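Local coordinates for protein pngf-ii (Elizabethkingia meningoseptica, PDB 4R4X) that removes N-linked glycans from glycoproteins as a peptide:N-glycosidase, probably by hydrolysing the amide bond between the innermost N-acetylglucosamine and asparagine, at residues A244-T248 with R301-P305; L421-T425 with E441-Y445; I424-H428 with R485-C489; D435-E441 with I515-A519. One frame throughout, in Å; residues are numbered along the deposited sequence.

Contact 1 of 4, residues A244-T248 with R301-P305; sequences AYDRT and RFFTP
Arg247 and Thr304 hold the tight end of this antiparallel pairing through two hydrogen bonds. The backbone N of Arg247 gives its hydrogen to Thr304 OG1 at 2.8 Å, almost straight at 173°, while Thr304 N returns a bond of 2.9 Å to Arg247 O. Thr304 therefore uses its side chain where a regular strand would use its carbonyl: with chi1 at 74°, OG1 sits between its own N and carbonyl carbon and faces the incoming N-H. The displaced Thr304 O is left with a C-H contact from Asp246 CA at 3.3 Å. One residue pair further on, Thr248 and Phe303 form a non-hydrogen-bonded bridge whose side chains lie side by side. Thr248 OG1 comes to 3.4 Å from Phe303 CE2, meeting the ring obliquely, and a ring suits this place because Phe303 also stacks with Trp488. Packing slackens toward the solvent side. Tyr245 turns its exposed ring from the partner segment and touches it through its carbonyl. The bent Arg247 chain also leads away, leaving CB and CG beside Thr304; Tyr245 CB lies over one face of the Arg247 guanidinium, toward its rim and 3.5 Å above the guanidinium plane. While the backbone of Arg247 pairs with Thr304, its long side chain can reach out to a salt bridge with Asp243. Chemically, a threonine hydroxyl stands in for a backbone acceptor near the end of the strand, and the buried Thr304 O, having no hydrogen-bond partner, is the price of that exchange.

Contact 2 of 4, residues L421-T425 with E441-Y445; sequences LRYIT and ENSIY
Tyr423 and Thr425 both direct hydroxyl hydrogens at one atom, Asn442 OD1. The tyrosine bond is short, 2.6 Å from OH to Asn442 OD1, and the threonine bond measures 2.8 Å from OG1 to the same oxygen. Both hydroxyls stand somewhat off the carbonyl plane. The torsions account for this convergence. Tyr423 extends with CG anti to the backbone N (chi1 -179°), carrying its hydroxyl across the gap between the strands, and Thr425 takes the same setting, which sends OG1 rather than CG2 furthest toward the asparagine. From the other strand, Asn442 meets Thr425 from the opposite direction; its amide plane stands 76° from the tyrosine ring, whose edge receives OD1 in plane. The remaining contacts are apolar. Ile444 lays CD1 over one face of the Tyr423 ring, near its rim and 4.1 Å from CE2, while its other branch, CG2, meets Leu421 CD2, also at 4.1 Å. Branched aliphatic chains suit this interior, where two roughly antiparallel strands of facing sheets, whose axes in these segments approach to 10.6 Å, meet by side chains alone, as in a beta sandwich. Two donors on the oxygen, with ND2 weakly bonded to Lys440 O, would favour this flip of the amide, and the buried carbonyl is satisfied where the surroundings are largely apolar.

Contact 3 of 4, residues I424-H428 with R485-C489; sequences ITTGH and RSNWC
Gly427 N bonds to Ser486 O at 3.1 Å, joining the end of strand 416-428 to a loop that bends at Ser486 in an inverse gamma turn, closed by Asn487 N to Arg485 O. Without a side chain, Gly427 lets Ser486 CB pack close to its backbone. Asn487, whose positive phi of 84° asparagine tolerates well, swings its amide across to the strand: ND2 reaches Thr425 O at 2.8 Å, with the acceptor in the amide plane. Trp488 bonds through its edge, NE1 to Gly427 O at 3.0 Å. Its CG lies between N and the carbonyl carbon (chi1 56°), bringing CD1 against Thr426 CB. One indole face receives Arg485 CD over its centre; on the opposite face His428 overlaps only marginally, the planes 27° apart and the rings slid past one another. The histidine is steadied by a hydrogen bond of 2.8 Å between its NE2 and Thr426 OG1. The next residue, Cys489, is tied to Cys461 by a disulfide. Earlier along strand 416-428, Leu421 and Tyr423 pair with strand 493-504; here an irregular loop continues the pairing beside the last residues of an interior strand of the nine-stranded antiparallel sheet, part of a beta sandwich.

Contact 4 of 4, residues D435-E441 with I515-A519; sequences DEFVPKE and IPQGA
The charged part of this contact centres on Asp435 and Lys440, which form a salt bridge inside one loop, 2.7 Å from Lys440 NZ to Asp435 OD1. Each then reaches the loop opposite by a hydrogen bond: Asp435 OD2 accepts from Gly518 N at 2.8 Å, and Lys440 NZ donates to Pro516 O at 2.9 Å. Both carboxylate oxygens are met on their syn sides, somewhat out of plane. Bends in the lysine chain at chi2 (-63°) and again at chi4 (73°) bring NZ to Asp435 OD1 and Pro516 O together. Gly518, lacking a side chain, leaves room for carboxylate and ammonium together. Backbone shape assists, since Pro516 centres an inverse gamma turn that presents its carbonyl to the lysine. Pro516 CD also makes a close approach to Glu441 O, at 3.1 Å, and Ile515 CG2 adds a van der Waals contact with Lys440 CB. Trp528 of strand 527-537 adds a further hydrogen bond to Asp435 OD2 and packs against Lys440, Ile515 and Gln517. The contact thus joins the loop leading into strand 442-446 to the one leaving strand 507-514, at the ends of two neighbouring strands in the sheet of strands 406-412, 507-514, 442-446 and 449-454.

Overall arrangement
Contact 1 comes first along the chain, in the N-terminal PNGase F region; the other three fall in the C-terminal region. Contacts 1, 2 and 3 all reach the same nine-stranded antiparallel sheet, which therefore runs through both regions. Contacts 2 and 3 share Ile424 and Thr425 on strand 416-428, their centres about 12 Å apart, and contact 2 looks across to the sheet of strands 406-412, 507-514, 442-446 and 449-454. Contact 4 interleaves with both in sequence; its centre is about 10 Å from that of contact 3, linked by the Arg485-Glu436 salt bridge. Contact 1 meets contact 3 through Phe303 stacked on Trp488, with weak hydrogen bonds from Arg301 to Thr426 OG1 and Ile424 O, so both regions form one continuous body.

Contact 1 of 4, residues A244-T248 with R301-P305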
# COMPACT_ATOMS: atom_id res chain seq x y z
N ALA A 244 -0.09 25.30 -10.32
CA ALA A 244 -1.38 25.58 -9.69
C ALA A 244 -2.51 24.61 -10.08
O ALA A 244 -3.56 24.62 -9.46
CB ALA A 244 -1.82 27.00 -10.02
N TYR A 245 -2.29 23.80 -11.12
CA TYR A 245 -3.40 23.12 -11.79
C TYR A 245 -3.63 21.67 -11.41
O TYR A 245 -2.79 21.03 -10.79
CB TYR A 245 -3.23 23.27 -13.31
CG TYR A 245 -3.33 24.71 -13.75
CD1 TYR A 245 -4.56 25.32 -13.92
CD2 TYR A 245 -2.19 25.46 -13.99
CE1 TYR A 245 -4.66 26.64 -14.32
CE2 TYR A 245 -2.27 26.79 -14.39
CZ TYR A 245 -3.51 27.37 -14.55
OH TYR A 245 -3.60 28.68 -14.96
N ASP A 246 -4.82 21.19 -11.79
CA ASP A 246 -5.26 19.82 -11.53
C ASP A 246 -4.85 18.90 -12.69
O ASP A 246 -5.55 18.79 -13.73
CB ASP A 246 -6.78 19.74 -11.26
CG ASP A 246 -7.64 20.29 -12.39
OD1 ASP A 246 -7.22 21.22 -13.10
OD2 ASP A 246 -8.79 19.77 -12.56
N ARG A 247 -3.72 18.23 -12.51
CA ARG A 247 -3.05 17.56 -13.62
C ARG A 247 -3.35 16.07 -13.67
O ARG A 247 -3.59 15.45 -12.65
CB ARG A 247 -1.53 17.73 -13.52
CG ARG A 247 -1.07 19.16 -13.45
CD ARG A 247 -1.51 20.01 -14.65
NE ARG A 247 -0.70 21.23 -14.71
CZ ARG A 247 -0.75 22.12 -15.70
NH1 ARG A 247 -1.57 21.94 -16.73
NH2 ARG A 247 0.03 23.20 -15.66
N THR A 248 -3.34 15.54 -14.88
CA THR A 248 -3.45 14.12 -15.08
C THR A 248 -2.13 13.50 -14.70
O THR A 248 -1.05 14.00 -15.09
CB THR A 248 -3.75 13.83 -16.56
OG1 THR A 248 -4.96 14.51 -16.94
CG2 THR A 248 -3.91 12.34 -16.78
N ARG A 301 -4.16 5.51 -11.90
CA ARG A 301 -4.48 6.76 -12.55
C ARG A 301 -4.97 7.71 -11.46
O ARG A 301 -5.85 7.35 -10.66
CB ARG A 301 -5.57 6.56 -13.63
CG ARG A 301 -6.16 7.85 -14.22
CD ARG A 301 -5.72 8.20 -15.62
NE ARG A 301 -5.85 7.10 -16.58
CZ ARG A 301 -6.91 6.81 -17.35
NH1 ARG A 301 -8.04 7.51 -17.31
NH2 ARG A 301 -6.85 5.75 -18.15
N PHE A 302 -4.36 8.90 -11.40
CA PHE A 302 -4.68 9.86 -10.36
C PHE A 302 -4.69 11.27 -10.94
O PHE A 302 -4.16 11.52 -12.03
CB PHE A 302 -3.71 9.77 -9.16
CG PHE A 302 -2.29 10.20 -9.46
CD1 PHE A 302 -1.39 9.31 -10.06
CD2 PHE A 302 -1.83 11.48 -9.14
CE1 PHE A 302 -0.08 9.70 -10.35
CE2 PHE A 302 -0.53 11.88 -9.43
CZ PHE A 302 0.35 10.99 -10.04
N PHE A 303 -5.32 12.18 -10.21
CA PHE A 303 -5.34 13.57 -10.62
C PHE A 303 -4.84 14.41 -9.48
O PHE A 303 -5.29 14.24 -8.36
CB PHE A 303 -6.74 13.94 -11.06
CG PHE A 303 -7.13 13.22 -12.32
CD1 PHE A 303 -7.61 11.93 -12.26
CD2 PHE A 303 -6.86 13.79 -13.54
CE1 PHE A 303 -7.87 11.21 -13.42
CE2 PHE A 303 -7.16 13.10 -14.72
CZ PHE A 303 -7.64 11.79 -14.66
N THR A 304 -3.91 15.32 -9.76
CA THR A 304 -3.42 16.22 -8.71
C THR A 304 -4.50 17.22 -8.33
O THR A 304 -5.36 17.58 -9.15
CB THR A 304 -2.13 17.00 -9.06
OG1 THR A 304 -2.41 18.04 -10.00
CG2 THR A 304 -1.05 16.09 -9.58
N PRO A 305 -4.50 17.63 -7.06
CA PRO A 305 -5.36 18.72 -6.70
C PRO A 305 -4.78 20.03 -7.24
O PRO A 305 -3.74 20.02 -7.87
CB PRO A 305 -5.38 18.62 -5.18
CG PRO A 305 -4.03 18.15 -4.83
CD PRO A 305 -3.66 17.20 -5.93

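Contact 2 of 4, residues L421-T425 with E441-Y445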
# COMPACT_ATOMS: atom_id res chain seq x y z
N LEU A 421 -11.97 -7.50 -18.10
CA LEU A 421 -11.25 -6.35 -18.59
C LEU A 421 -11.12 -5.37 -17.44
O LEU A 421 -12.13 -4.87 -16.93
CB LEU A 421 -11.96 -5.69 -19.76
CG LEU A 421 -11.19 -4.53 -20.41
CD1 LEU A 421 -9.92 -5.01 -21.08
CD2 LEU A 421 -12.05 -3.78 -21.43
N ARG A 422 -9.89 -5.13 -17.02
CA ARG A 422 -9.57 -4.08 -16.05
C ARG A 422 -9.53 -2.80 -16.84
O ARG A 422 -8.67 -2.62 -17.70
CB ARG A 422 -8.21 -4.34 -15.40
CG ARG A 422 -7.74 -3.28 -14.39
CD ARG A 422 -6.34 -3.64 -13.94
NE ARG A 422 -5.74 -2.72 -12.97
CZ ARG A 422 -4.96 -1.68 -13.26
NH1 ARG A 422 -4.45 -0.96 -12.28
NH2 ARG A 422 -4.68 -1.36 -14.51
N TYR A 423 -10.49 -1.92 -16.56
CA TYR A 423 -10.78 -0.79 -17.43
C TYR A 423 -10.77 0.50 -16.63
O TYR A 423 -11.54 0.65 -15.66
CB TYR A 423 -12.14 -0.98 -18.08
CG TYR A 423 -12.58 0.10 -19.05
CD1 TYR A 423 -11.94 0.26 -20.28
CD2 TYR A 423 -13.66 0.93 -18.76
CE1 TYR A 423 -12.36 1.23 -21.18
CE2 TYR A 423 -14.11 1.87 -19.67
CZ TYR A 423 -13.45 2.03 -20.88
OH TYR A 423 -13.83 3.00 -21.78
N ILE A 424 -9.86 1.39 -17.00
CA ILE A 424 -9.73 2.72 -16.39
C ILE A 424 -10.13 3.75 -17.41
O ILE A 424 -9.53 3.84 -18.47
CB ILE A 424 -8.30 3.00 -15.90
CG1 ILE A 424 -7.84 1.89 -14.97
CG2 ILE A 424 -8.23 4.34 -15.17
CD1 ILE A 424 -6.40 2.00 -14.52
N THR A 425 -11.15 4.55 -17.09
CA THR A 425 -11.62 5.56 -18.02
C THR A 425 -11.83 6.91 -17.35
O THR A 425 -12.42 6.98 -16.25
CB THR A 425 -12.93 5.15 -18.73
OG1 THR A 425 -13.34 6.21 -19.60
CG2 THR A 425 -14.07 4.83 -17.72
N GLU A 441 -21.78 7.68 -22.06
CA GLU A 441 -21.75 6.23 -21.97
C GLU A 441 -20.55 5.60 -22.67
O GLU A 441 -20.34 5.85 -23.84
CB GLU A 441 -23.05 5.69 -22.54
CG GLU A 441 -23.20 4.18 -22.45
CD GLU A 441 -24.62 3.76 -22.82
OE1 GLU A 441 -24.92 3.60 -24.02
OE2 GLU A 441 -25.44 3.58 -21.90
N ASN A 442 -19.76 4.80 -21.93
CA ASN A 442 -18.67 4.00 -22.49
C ASN A 442 -19.25 2.61 -22.78
O ASN A 442 -19.81 1.97 -21.88
CB ASN A 442 -17.49 3.80 -21.50
CG ASN A 442 -16.64 5.06 -21.27
OD1 ASN A 442 -15.43 4.96 -21.03
ND2 ASN A 442 -17.27 6.22 -21.29
N SER A 443 -19.07 2.12 -24.00
CA SER A 443 -19.56 0.80 -24.42
C SER A 443 -18.37 -0.11 -24.77
O SER A 443 -17.53 0.25 -25.57
CB SER A 443 -20.48 0.94 -25.62
OG SER A 443 -21.66 1.64 -25.27
N ILE A 444 -18.33 -1.28 -24.16
CA ILE A 444 -17.27 -2.26 -24.38
C ILE A 444 -17.85 -3.48 -25.13
O ILE A 444 -18.84 -4.08 -24.69
CB ILE A 444 -16.65 -2.71 -23.05
CG1 ILE A 444 -15.86 -1.56 -22.36
CG2 ILE A 444 -15.67 -3.87 -23.26
CD1 ILE A 444 -16.73 -0.46 -21.83
N TYR A 445 -17.21 -3.83 -26.24
CA TYR A 445 -17.61 -4.97 -27.06
C TYR A 445 -16.55 -6.07 -27.00
O TYR A 445 -15.34 -5.79 -26.96
CB TYR A 445 -17.77 -4.51 -28.50
CG TYR A 445 -18.85 -3.48 -28.73
CD1 TYR A 445 -18.68 -2.16 -28.34
CD2 TYR A 445 -20.04 -3.82 -29.38
CE1 TYR A 445 -19.67 -1.22 -28.56
CE2 TYR A 445 -21.01 -2.87 -29.63
CZ TYR A 445 -20.82 -1.58 -29.20
OH TYR A 445 -21.79 -0.63 -29.41

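Contact 3 of 4, residues I424-H428 with R485-C489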
# COMPACT_ATOMS: atom_id res chain seq x y z
N ILE A 424 -9.86 1.39 -17.00
CA ILE A 424 -9.73 2.72 -16.39
C ILE A 424 -10.13 3.75 -17.41
O ILE A 424 -9.53 3.84 -18.47
CB ILE A 424 -8.30 3.00 -15.90
CG1 ILE A 424 -7.84 1.89 -14.97
CG2 ILE A 424 -8.23 4.34 -15.17
CD1 ILE A 424 -6.40 2.00 -14.52
N THR A 425 -11.15 4.55 -17.09
CA THR A 425 -11.62 5.56 -18.02
C THR A 425 -11.83 6.91 -17.35
O THR A 425 -12.42 6.98 -16.25
CB THR A 425 -12.93 5.15 -18.73
OG1 THR A 425 -13.34 6.21 -19.60
CG2 THR A 425 -14.07 4.83 -17.72
N THR A 426 -11.34 7.96 -18.02
CA THR A 426 -11.67 9.34 -17.66
C THR A 426 -11.91 10.19 -18.90
O THR A 426 -11.27 10.02 -19.94
CB THR A 426 -10.59 10.00 -16.77
OG1 THR A 426 -9.32 10.03 -17.42
CG2 THR A 426 -10.47 9.27 -15.46
N GLY A 427 -12.87 11.10 -18.77
CA GLY A 427 -13.31 11.96 -19.82
C GLY A 427 -12.76 13.36 -19.59
O GLY A 427 -12.66 13.82 -18.44
N HIS A 428 -12.37 14.00 -20.68
CA HIS A 428 -11.70 15.32 -20.65
C HIS A 428 -12.23 16.26 -21.72
O HIS A 428 -12.85 15.84 -22.69
CB HIS A 428 -10.20 15.13 -20.81
CG HIS A 428 -9.62 14.22 -19.78
ND1 HIS A 428 -9.20 14.68 -18.56
CD2 HIS A 428 -9.51 12.87 -19.74
CE1 HIS A 428 -8.82 13.66 -17.81
NE2 HIS A 428 -9.00 12.55 -18.51
N ARG A 485 -17.68 15.25 -12.42
CA ARG A 485 -16.85 15.04 -13.59
C ARG A 485 -16.95 13.61 -14.09
O ARG A 485 -17.43 12.73 -13.38
CB ARG A 485 -15.40 15.30 -13.22
CG ARG A 485 -15.04 16.77 -13.11
CD ARG A 485 -13.63 16.88 -12.55
NE ARG A 485 -13.12 18.23 -12.62
CZ ARG A 485 -13.25 19.18 -11.69
NH1 ARG A 485 -13.92 18.97 -10.57
NH2 ARG A 485 -12.71 20.36 -11.91
N SER A 486 -16.46 13.40 -15.31
CA SER A 486 -16.44 12.08 -15.95
C SER A 486 -15.34 11.19 -15.38
O SER A 486 -14.32 10.91 -16.03
CB SER A 486 -16.28 12.23 -17.46
OG SER A 486 -17.47 12.76 -18.04
N ASN A 487 -15.59 10.76 -14.16
CA ASN A 487 -14.88 9.68 -13.48
C ASN A 487 -13.58 10.08 -12.81
O ASN A 487 -12.74 9.22 -12.52
CB ASN A 487 -14.67 8.46 -14.38
CG ASN A 487 -14.76 7.15 -13.61
OD1 ASN A 487 -15.50 7.05 -12.63
ND2 ASN A 487 -14.04 6.13 -14.07
N TRP A 488 -13.45 11.36 -12.50
CA TRP A 488 -12.33 11.78 -11.67
C TRP A 488 -12.62 12.99 -10.84
O TRP A 488 -13.51 13.74 -11.17
CB TRP A 488 -11.12 12.04 -12.52
CG TRP A 488 -11.25 13.04 -13.65
CD1 TRP A 488 -11.85 12.84 -14.86
CD2 TRP A 488 -10.66 14.35 -13.70
NE1 TRP A 488 -11.69 13.95 -15.65
CE2 TRP A 488 -10.98 14.89 -14.96
CE3 TRP A 488 -9.94 15.12 -12.79
CZ2 TRP A 488 -10.57 16.15 -15.34
CZ3 TRP A 488 -9.53 16.39 -13.18
CH2 TRP A 488 -9.83 16.89 -14.44
N CYS A 489 -11.88 13.16 -9.75
CA CYS A 489 -11.95 14.38 -8.93
C CYS A 489 -10.52 14.82 -8.65
O CYS A 489 -9.70 14.00 -8.23
CB CYS A 489 -12.62 14.12 -7.56
SG CYS A 489 -14.36 13.65 -7.54

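Contact 4 of 4, residues D435-E441 with I515-A519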
# COMPACT_ATOMS: atom_id res chain seq x y z
N ASP A 435 -16.16 16.98 -22.44
CA ASP A 435 -16.40 15.69 -21.83
C ASP A 435 -15.81 15.51 -20.40
O ASP A 435 -16.09 14.52 -19.77
CB ASP A 435 -15.96 14.56 -22.75
CG ASP A 435 -16.88 14.38 -23.95
OD1 ASP A 435 -17.99 14.99 -23.98
OD2 ASP A 435 -16.50 13.60 -24.86
N GLU A 436 -15.03 16.47 -19.91
CA GLU A 436 -14.70 16.48 -18.47
C GLU A 436 -16.00 16.61 -17.67
O GLU A 436 -16.14 16.04 -16.59
CB GLU A 436 -13.78 17.65 -18.12
CG GLU A 436 -13.46 17.79 -16.64
CD GLU A 436 -12.40 18.84 -16.34
OE1 GLU A 436 -11.80 19.39 -17.30
OE2 GLU A 436 -12.18 19.17 -15.14
N PHE A 437 -16.93 17.41 -18.18
CA PHE A 437 -18.08 17.85 -17.41
C PHE A 437 -19.44 17.34 -17.87
O PHE A 437 -20.47 17.67 -17.25
CB PHE A 437 -18.11 19.38 -17.33
CG PHE A 437 -16.94 19.97 -16.60
CD1 PHE A 437 -16.79 19.76 -15.23
CD2 PHE A 437 -15.98 20.73 -17.29
CE1 PHE A 437 -15.70 20.29 -14.55
CE2 PHE A 437 -14.89 21.27 -16.61
CZ PHE A 437 -14.75 21.03 -15.24
N VAL A 438 -19.46 16.53 -18.93
CA VAL A 438 -20.70 15.95 -19.43
C VAL A 438 -20.60 14.42 -19.43
O VAL A 438 -19.65 13.86 -19.95
CB VAL A 438 -20.95 16.36 -20.89
CG1 VAL A 438 -22.27 15.80 -21.41
CG2 VAL A 438 -20.87 17.88 -21.06
N PRO A 439 -21.60 13.73 -18.86
CA PRO A 439 -21.50 12.28 -18.79
C PRO A 439 -21.63 11.65 -20.19
O PRO A 439 -22.45 12.11 -21.00
CB PRO A 439 -22.70 11.87 -17.95
CG PRO A 439 -23.33 13.12 -17.45
CD PRO A 439 -22.85 14.24 -18.30
N LYS A 440 -20.83 10.62 -20.46
CA LYS A 440 -20.93 9.91 -21.74
C LYS A 440 -20.84 8.42 -21.51
O LYS A 440 -19.91 7.96 -20.86
CB LYS A 440 -19.81 10.33 -22.71
CG LYS A 440 -19.83 11.78 -23.14
CD LYS A 440 -21.07 12.16 -23.91
CE LYS A 440 -21.03 13.63 -24.34
NZ LYS A 440 -20.06 13.91 -25.43
N GLU A 441 -21.78 7.68 -22.06
CA GLU A 441 -21.75 6.23 -21.97
C GLU A 441 -20.55 5.60 -22.67
O GLU A 441 -20.34 5.85 -23.84
CB GLU A 441 -23.05 5.69 -22.54
CG GLU A 441 -23.20 4.18 -22.45
CD GLU A 441 -24.62 3.76 -22.82
OE1 GLU A 441 -24.92 3.60 -24.02
OE2 GLU A 441 -25.44 3.58 -21.90
N ILE A 515 -17.23 5.42 -27.45
CA ILE A 515 -17.68 6.51 -26.56
C ILE A 515 -18.15 7.65 -27.47
O ILE A 515 -17.42 8.00 -28.41
CB ILE A 515 -16.50 7.02 -25.70
CG1 ILE A 515 -15.87 5.87 -24.91
CG2 ILE A 515 -16.93 8.11 -24.74
CD1 ILE A 515 -14.57 6.25 -24.23
N PRO A 516 -19.35 8.24 -27.23
CA PRO A 516 -19.85 9.35 -28.06
C PRO A 516 -19.17 10.66 -27.68
O PRO A 516 -19.74 11.51 -26.98
CB PRO A 516 -21.35 9.37 -27.78
CG PRO A 516 -21.48 8.79 -26.43
CD PRO A 516 -20.33 7.85 -26.21
N GLN A 517 -17.93 10.80 -28.15
CA GLN A 517 -17.05 11.91 -27.79
C GLN A 517 -17.68 13.21 -28.21
O GLN A 517 -18.29 13.29 -29.28
CB GLN A 517 -15.72 11.72 -28.50
CG GLN A 517 -14.65 12.77 -28.22
CD GLN A 517 -13.36 12.36 -28.89
OE1 GLN A 517 -12.63 11.50 -28.37
NE2 GLN A 517 -13.06 12.97 -30.03
N GLY A 518 -17.55 14.22 -27.37
CA GLY A 518 -18.20 15.51 -27.64
C GLY A 518 -17.45 16.27 -28.72
O GLY A 518 -16.25 16.02 -28.95
N ALA A 519 -18.15 17.21 -29.36
CA ALA A 519 -17.59 18.02 -30.46
C ALA A 519 -16.64 19.08 -29.90
O ALA A 519 -16.82 19.53 -28.76
CB ALA A 519 -18.71 18.69 -31.24